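Local coordinates for transaminase (Bacillus megaterium, PDB 5G0A), which probably transfers amino groups, with S selectivity, between amines and carbonyl compounds, using pyridoxal-5'-phosphate as cofactor, at residues V141-D147 and V158-R162; P193-M197 and A245-Y251. All coordinates share one frame; numbering follows the deposited sequence.

Contact 1: residues V141-D147 and V158-R162; sequences VVTREHD and VTRLR
Thr143 and Val158 meet where strand 140-144, inside the seven-stranded sheet of the PLP-dependent aminotransferase fold, runs into a type II beta turn from Arg144 to Asp147. Three hydrogen bonds hold the loop after helix 153-157 against strand and turn. With its hydroxyl anti to the backbone N (chi1 -166°), Thr143 directs OG1 at a lone pair of Val158 O, 2.7 Å away and in the carbonyl plane. His146 N reaches Arg160 O at 2.9 Å from above the carbonyl plane, while Arg160 N donates to Asp147 O. Water 1 joins His146 ND1 to Arg162 N.

The branched Val141, Thr143 and Val158 suit this buried ground: Val141 CG1 touches Val158 CG1, and Thr143 CG2 meets the aliphatic CG of Arg160 at 3.7 Å, the side chains nearly perpendicular. The Arg160 guanidinium hydrogen-bonds Asn225 and makes a cation-pi contact with Tyr226, both of the second subunit.

A salt bridge links the ends of the turn. Asp147, also held by Gln240 and the cofactor-pocket residue His149, is met by Arg144 NE at 2.8 Å on the syn side of OD2, tilted from the carboxylate plane, while OD2 lies in the guanidinium plane (N-H...O 174°).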
loop_
_atom_site.group_PDB
_atom_site.type_symbol
_atom_site.label_atom_id
_atom_site.label_comp_id
_atom_site.label_asym_id
_atom_site.label_seq_id
_atom_site.Cartn_x
_atom_site.Cartn_y
_atom_site.Cartn_z
ATOM N N VAL B 141 12.685 -3.249 0.072
ATOM C CA VAL B 141 13.877 -3.152 0.911
ATOM C C VAL B 141 13.690 -4.125 2.080
ATOM O O VAL B 141 12.588 -4.241 2.663
ATOM C CB VAL B 141 14.113 -1.703 1.432
ATOM C CG1 VAL B 141 15.247 -1.694 2.465
ATOM C CG2 VAL B 141 14.418 -0.740 0.264
ATOM N N VAL B 142 14.762 -4.829 2.415
ATOM C CA VAL B 142 14.766 -5.804 3.501
ATOM C C VAL B 142 15.436 -5.176 4.712
ATOM O O VAL B 142 16.583 -4.692 4.624
ATOM C CB VAL B 142 15.555 -7.070 3.087
ATOM C CG1 VAL B 142 15.600 -8.067 4.239
ATOM C CG2 VAL B 142 14.935 -7.683 1.846
ATOM N N THR B 143 14.705 -5.193 5.826
ATOM C CA THR B 143 15.230 -4.776 7.122
ATOM C C THR B 143 15.222 -5.976 8.088
ATOM O O THR B 143 14.950 -7.119 7.668
ATOM C CB THR B 143 14.380 -3.620 7.668
ATOM O OG1 THR B 143 15.069 -3.000 8.763
ATOM C CG2 THR B 143 12.974 -4.134 8.105
ATOM N N ARG B 144 15.560 -5.752 9.357
ATOM C CA ARG B 144 15.538 -6.838 10.350
ATOM C C ARG B 144 14.658 -6.487 11.537
ATOM O O ARG B 144 14.561 -5.325 11.922
ATOM C CB ARG B 144 16.953 -7.190 10.866
ATOM C CG ARG B 144 17.916 -7.725 9.796
ATOM C CD ARG B 144 18.701 -6.609 9.091
ATOM N NE ARG B 144 19.255 -5.658 10.070
ATOM C CZ ARG B 144 20.324 -5.885 10.832
ATOM N NH1 ARG B 144 21.004 -7.036 10.730
ATOM N NH2 ARG B 144 20.717 -4.966 11.716
ATOM N N GLU B 145 14.067 -7.513 12.145
ATOM C CA GLU B 145 13.414 -7.380 13.446
ATOM C C GLU B 145 14.328 -6.603 14.406
ATOM O O GLU B 145 15.522 -6.880 14.469
ATOM C CB GLU B 145 13.088 -8.765 14.046
ATOM C CG GLU B 145 12.167 -8.637 15.260
ATOM C CD GLU B 145 11.990 -9.897 16.097
ATOM O OE1 GLU B 145 12.827 -10.821 16.023
ATOM O OE2 GLU B 145 10.991 -9.950 16.846
ATOM N N HIS B 146 13.735 -5.650 15.123
ATOM C CA HIS B 146 14.389 -4.777 16.110
ATOM C C HIS B 146 15.299 -3.681 15.552
ATOM O O HIS B 146 15.910 -2.947 16.347
ATOM C CB HIS B 146 15.155 -5.567 17.189
ATOM C CG HIS B 146 14.376 -6.695 17.793
ATOM N ND1 HIS B 146 13.059 -6.576 18.178
ATOM C CD2 HIS B 146 14.745 -7.961 18.101
ATOM C CE1 HIS B 146 12.647 -7.725 18.693
ATOM N NE2 HIS B 146 13.649 -8.579 18.657
ATOM N N ASP B 147 15.380 -3.535 14.228
ATOM C CA ASP B 147 16.170 -2.436 13.666
ATOM C C ASP B 147 15.464 -1.123 13.960
ATOM O O ASP B 147 14.236 -1.049 13.925
ATOM C CB ASP B 147 16.323 -2.540 12.142
ATOM C CG ASP B 147 17.535 -3.336 11.713
ATOM O OD1 ASP B 147 18.142 -4.030 12.552
ATOM O OD2 ASP B 147 17.914 -3.224 10.525
ATOM N N VAL B 158 11.231 0.833 7.612
ATOM C CA VAL B 158 12.297 -0.137 7.899
ATOM C C VAL B 158 12.672 -0.234 9.371
ATOM O O VAL B 158 13.562 -0.966 9.755
ATOM C CB VAL B 158 13.548 0.049 7.014
ATOM C CG1 VAL B 158 13.214 -0.311 5.563
ATOM C CG2 VAL B 158 14.095 1.477 7.089
ATOM N N THR B 159 11.948 0.500 10.200
ATOM C CA THR B 159 12.128 0.395 11.638
ATOM C C THR B 159 11.163 -0.662 12.148
ATOM O O THR B 159 9.942 -0.527 12.011
ATOM C CB THR B 159 11.858 1.754 12.303
ATOM O OG1 THR B 159 12.945 2.634 11.983
ATOM C CG2 THR B 159 11.770 1.607 13.810
ATOM N N ARG B 160 11.717 -1.746 12.680
ATOM C CA ARG B 160 10.900 -2.831 13.239
ATOM C C ARG B 160 11.168 -2.978 14.741
ATOM O O ARG B 160 11.264 -4.072 15.286
ATOM C CB ARG B 160 11.137 -4.145 12.476
ATOM C CG ARG B 160 10.755 -4.117 11.005
ATOM C CD ARG B 160 9.309 -3.698 10.766
ATOM N NE ARG B 160 8.406 -4.192 11.800
ATOM C CZ ARG B 160 7.213 -3.670 12.085
ATOM N NH1 ARG B 160 6.730 -2.650 11.383
ATOM N NH2 ARG B 160 6.493 -4.170 13.079
ATOM N N LEU B 161 11.289 -1.835 15.402
ATOM C CA LEU B 161 11.441 -1.796 16.848
ATOM C C LEU B 161 10.110 -1.287 17.365
ATOM O O LEU B 161 9.796 -0.119 17.200
ATOM C CB LEU B 161 12.596 -0.853 17.234
ATOM C CG LEU B 161 12.997 -0.864 18.714
ATOM C CD1 LEU B 161 13.487 -2.242 19.121
ATOM C CD2 LEU B 161 14.064 0.187 18.971
ATOM N N ARG B 162 9.324 -2.187 17.966
ATOM C CA ARG B 162 7.901 -1.955 18.263
ATOM C C ARG B 162 7.629 -0.693 19.080
ATOM O O ARG B 162 6.624 -0.003 18.870
ATOM C CB ARG B 162 7.353 -3.163 19.032
ATOM C CG ARG B 162 5.849 -3.193 19.165
ATOM C CD ARG B 162 5.431 -4.474 19.861
ATOM N NE ARG B 162 3.988 -4.512 20.083
ATOM C CZ ARG B 162 3.402 -5.205 21.054
ATOM N NH1 ARG B 162 4.144 -5.890 21.933
ATOM N NH2 ARG B 162 2.072 -5.198 21.161
HETATM O O HOH W 1 10.728 -4.704 18.515
#

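Contact 2: residues P193-M197 and A245-Y251; sequences PSPNM and AMPPYEY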
loop_
_atom_site.group_PDB
_atom_site.type_symbol
_atom_site.label_atom_id
_atom_site.label_comp_id
_atom_site.label_asym_id
_atom_site.label_seq_id
_atom_site.Cartn_x
_atom_site.Cartn_y
_atom_site.Cartn_z
ATOM N N PRO B 193 14.963 -11.901 9.809
ATOM C CA PRO B 193 15.266 -12.142 11.229
ATOM C C PRO B 193 16.390 -11.254 11.763
ATOM O O PRO B 193 17.278 -10.841 11.023
ATOM C CB PRO B 193 15.681 -13.621 11.285
ATOM C CG PRO B 193 15.720 -14.117 9.875
ATOM C CD PRO B 193 15.060 -13.119 8.978
ATOM N N SER B 194 16.334 -10.946 13.046
ATOM C CA SER B 194 17.454 -10.271 13.671
ATOM C C SER B 194 18.672 -11.220 13.657
ATOM O O SER B 194 18.507 -12.453 13.629
ATOM C CB SER B 194 17.084 -9.871 15.098
ATOM O OG SER B 194 16.903 -11.001 15.908
ATOM N N PRO B 195 19.889 -10.658 13.686
ATOM C CA PRO B 195 21.083 -11.505 13.741
ATOM C C PRO B 195 21.141 -12.446 14.945
ATOM O O PRO B 195 21.839 -13.456 14.892
ATOM C CB PRO B 195 22.225 -10.486 13.854
ATOM C CG PRO B 195 21.691 -9.262 13.219
ATOM C CD PRO B 195 20.241 -9.222 13.613
ATOM N N ASN B 196 20.429 -12.112 16.018
ATOM C CA ASN B 196 20.487 -12.871 17.271
ATOM C C ASN B 196 19.311 -13.824 17.480
ATOM O O ASN B 196 19.133 -14.362 18.574
ATOM C CB ASN B 196 20.573 -11.916 18.469
ATOM C CG ASN B 196 21.985 -11.409 18.728
ATOM O OD1 ASN B 196 22.951 -11.837 18.087
ATOM N ND2 ASN B 196 22.111 -10.499 19.687
ATOM N N MET B 197 18.512 -14.022 16.437
ATOM C CA MET B 197 17.204 -14.667 16.582
ATOM C C MET B 197 17.261 -16.166 16.881
ATOM O O MET B 197 16.440 -16.673 17.652
ATOM C CB MET B 197 16.345 -14.406 15.339
ATOM C CG MET B 197 14.851 -14.552 15.578
ATOM S SD MET B 197 13.865 -13.600 14.408
ATOM C CE MET B 197 12.212 -13.959 15.009
ATOM N N ALA B 245 21.725 -4.602 20.568
ATOM C CA ALA B 245 22.180 -5.953 20.245
ATOM C C ALA B 245 23.467 -5.933 19.436
ATOM O O ALA B 245 23.747 -4.978 18.705
ATOM C CB ALA B 245 21.090 -6.728 19.516
ATOM N N MET B 246 24.256 -6.989 19.598
ATOM C CA MET B 246 25.524 -7.153 18.907
ATOM C C MET B 246 25.439 -8.452 18.116
ATOM O O MET B 246 25.019 -9.473 18.660
ATOM C CB MET B 246 26.674 -7.254 19.913
ATOM C CG MET B 246 27.091 -5.933 20.539
ATOM S SD MET B 246 27.936 -4.873 19.352
ATOM C CE MET B 246 29.494 -5.740 19.106
ATOM N N PRO B 247 25.826 -8.424 16.834
ATOM C CA PRO B 247 25.677 -9.639 16.043
ATOM C C PRO B 247 26.841 -10.612 16.256
ATOM O O PRO B 247 27.908 -10.198 16.713
ATOM C CB PRO B 247 25.703 -9.109 14.612
ATOM C CG PRO B 247 26.591 -7.911 14.674
ATOM C CD PRO B 247 26.479 -7.343 16.069
ATOM N N PRO B 248 26.640 -11.900 15.913
ATOM C CA PRO B 248 27.778 -12.806 15.817
ATOM C C PRO B 248 28.710 -12.279 14.742
ATOM O O PRO B 248 28.241 -11.793 13.704
ATOM C CB PRO B 248 27.141 -14.120 15.359
ATOM C CG PRO B 248 25.872 -13.716 14.677
ATOM C CD PRO B 248 25.385 -12.534 15.466
ATOM N N TYR B 249 30.012 -12.351 14.991
ATOM C CA TYR B 249 30.995 -11.791 14.071
ATOM C C TYR B 249 30.677 -12.066 12.605
ATOM O O TYR B 249 30.949 -11.238 11.748
ATOM C CB TYR B 249 32.411 -12.316 14.372
ATOM C CG TYR B 249 33.402 -11.774 13.376
ATOM C CD1 TYR B 249 33.907 -10.485 13.516
ATOM C CD2 TYR B 249 33.786 -12.521 12.256
ATOM C CE1 TYR B 249 34.793 -9.962 12.593
ATOM C CE2 TYR B 249 34.667 -12.000 11.318
ATOM C CZ TYR B 249 35.165 -10.721 11.497
ATOM O OH TYR B 249 36.043 -10.181 10.586
ATOM N N GLU B 250 30.135 -13.249 12.320
ATOM C CA GLU B 250 29.991 -13.712 10.956
ATOM C C GLU B 250 28.814 -13.118 10.180
ATOM O O GLU B 250 28.778 -13.201 8.955
ATOM C CB GLU B 250 29.860 -15.228 10.928
ATOM C CG GLU B 250 30.870 -15.875 10.005
ATOM C CD GLU B 250 32.284 -15.417 10.301
ATOM O OE1 GLU B 250 32.739 -15.628 11.440
ATOM O OE2 GLU B 250 32.934 -14.833 9.400
ATOM N N TYR B 251 27.848 -12.574 10.901
ATOM C CA TYR B 251 26.619 -12.056 10.266
ATOM C C TYR B 251 26.876 -11.035 9.143
ATOM O O TYR B 251 26.403 -11.219 8.009
ATOM C CB TYR B 251 25.662 -11.498 11.333
ATOM C CG TYR B 251 24.396 -10.951 10.712
ATOM C CD1 TYR B 251 23.314 -11.793 10.427
ATOM C CD2 TYR B 251 24.309 -9.596 10.360
ATOM C CE1 TYR B 251 22.151 -11.299 9.825
ATOM C CE2 TYR B 251 23.155 -9.085 9.768
ATOM C CZ TYR B 251 22.088 -9.930 9.507
ATOM O OH TYR B 251 20.962 -9.410 8.921
HETATM O O HOH W 2 18.945 -10.973 8.681
#
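Pro195 sets its CG over one face of the Tyr251 ring in a CH-pi contact between two loops of the aminotransferase fold, each following a sheet strand and each shaped by a type I beta turn: Ser194 to Met197 in one, Pro248 to Tyr251 in the other. CG of the proline sits 3.7 Å from the ring centroid and only 8° off the ring normal, over the middle of that face. Tyr251, the first residue of helix 251-262, carries its ring anti to the backbone N (chi1 180°), and chi2 of 85° turns the face to the proline. Proline suits the second position of such a turn, since its ring already fixes the phi that the turn needs there and offers a compact, rigid apolar surface. CB of Pro195 also packs on Pro247 CB at 3.8 Å, and Pro248 CD lies 3.7 Å from Pro195 O, so three prolines and an aromatic ring pack together. Asn196 passes Pro248 in the opposite direction, its side chain close to Met246. The tyrosine hydroxyl takes a hydrogen bond with Arg144 NH1. With an alanine here in place of Tyr251, Pro195 CG would probably lose its aromatic face and Arg144 NH1 its phenolic partner. Water 2, at the ring edge and in its plane, lies 2.6 Å from Tyr251 OH and donates to Pro193 O.

Overall arrangement
From the N terminus, the chain leaves strand 140-144, passes through helix 153-157 and returns to that strand's end, so contact 1 closes a short loop of ten intervening residues. The chain then forms strand 189-192, an edge strand of the sheet within this chain, and enters segment 193-197. Contact 2 closes after helix 214-226 and strand 231-236, a longer loop of 47 residues. The two loops follow in series, neither nesting nor crossing, yet they touch: Arg144 packs on Pro193 and Pro195, and Glu145 on Met197. Contact 1 ties the loop after helix 153-157 to the end of strand 140-144, contact 2 the loop after strand 189-192 to the start of helix 251-262; both touch the second subunit.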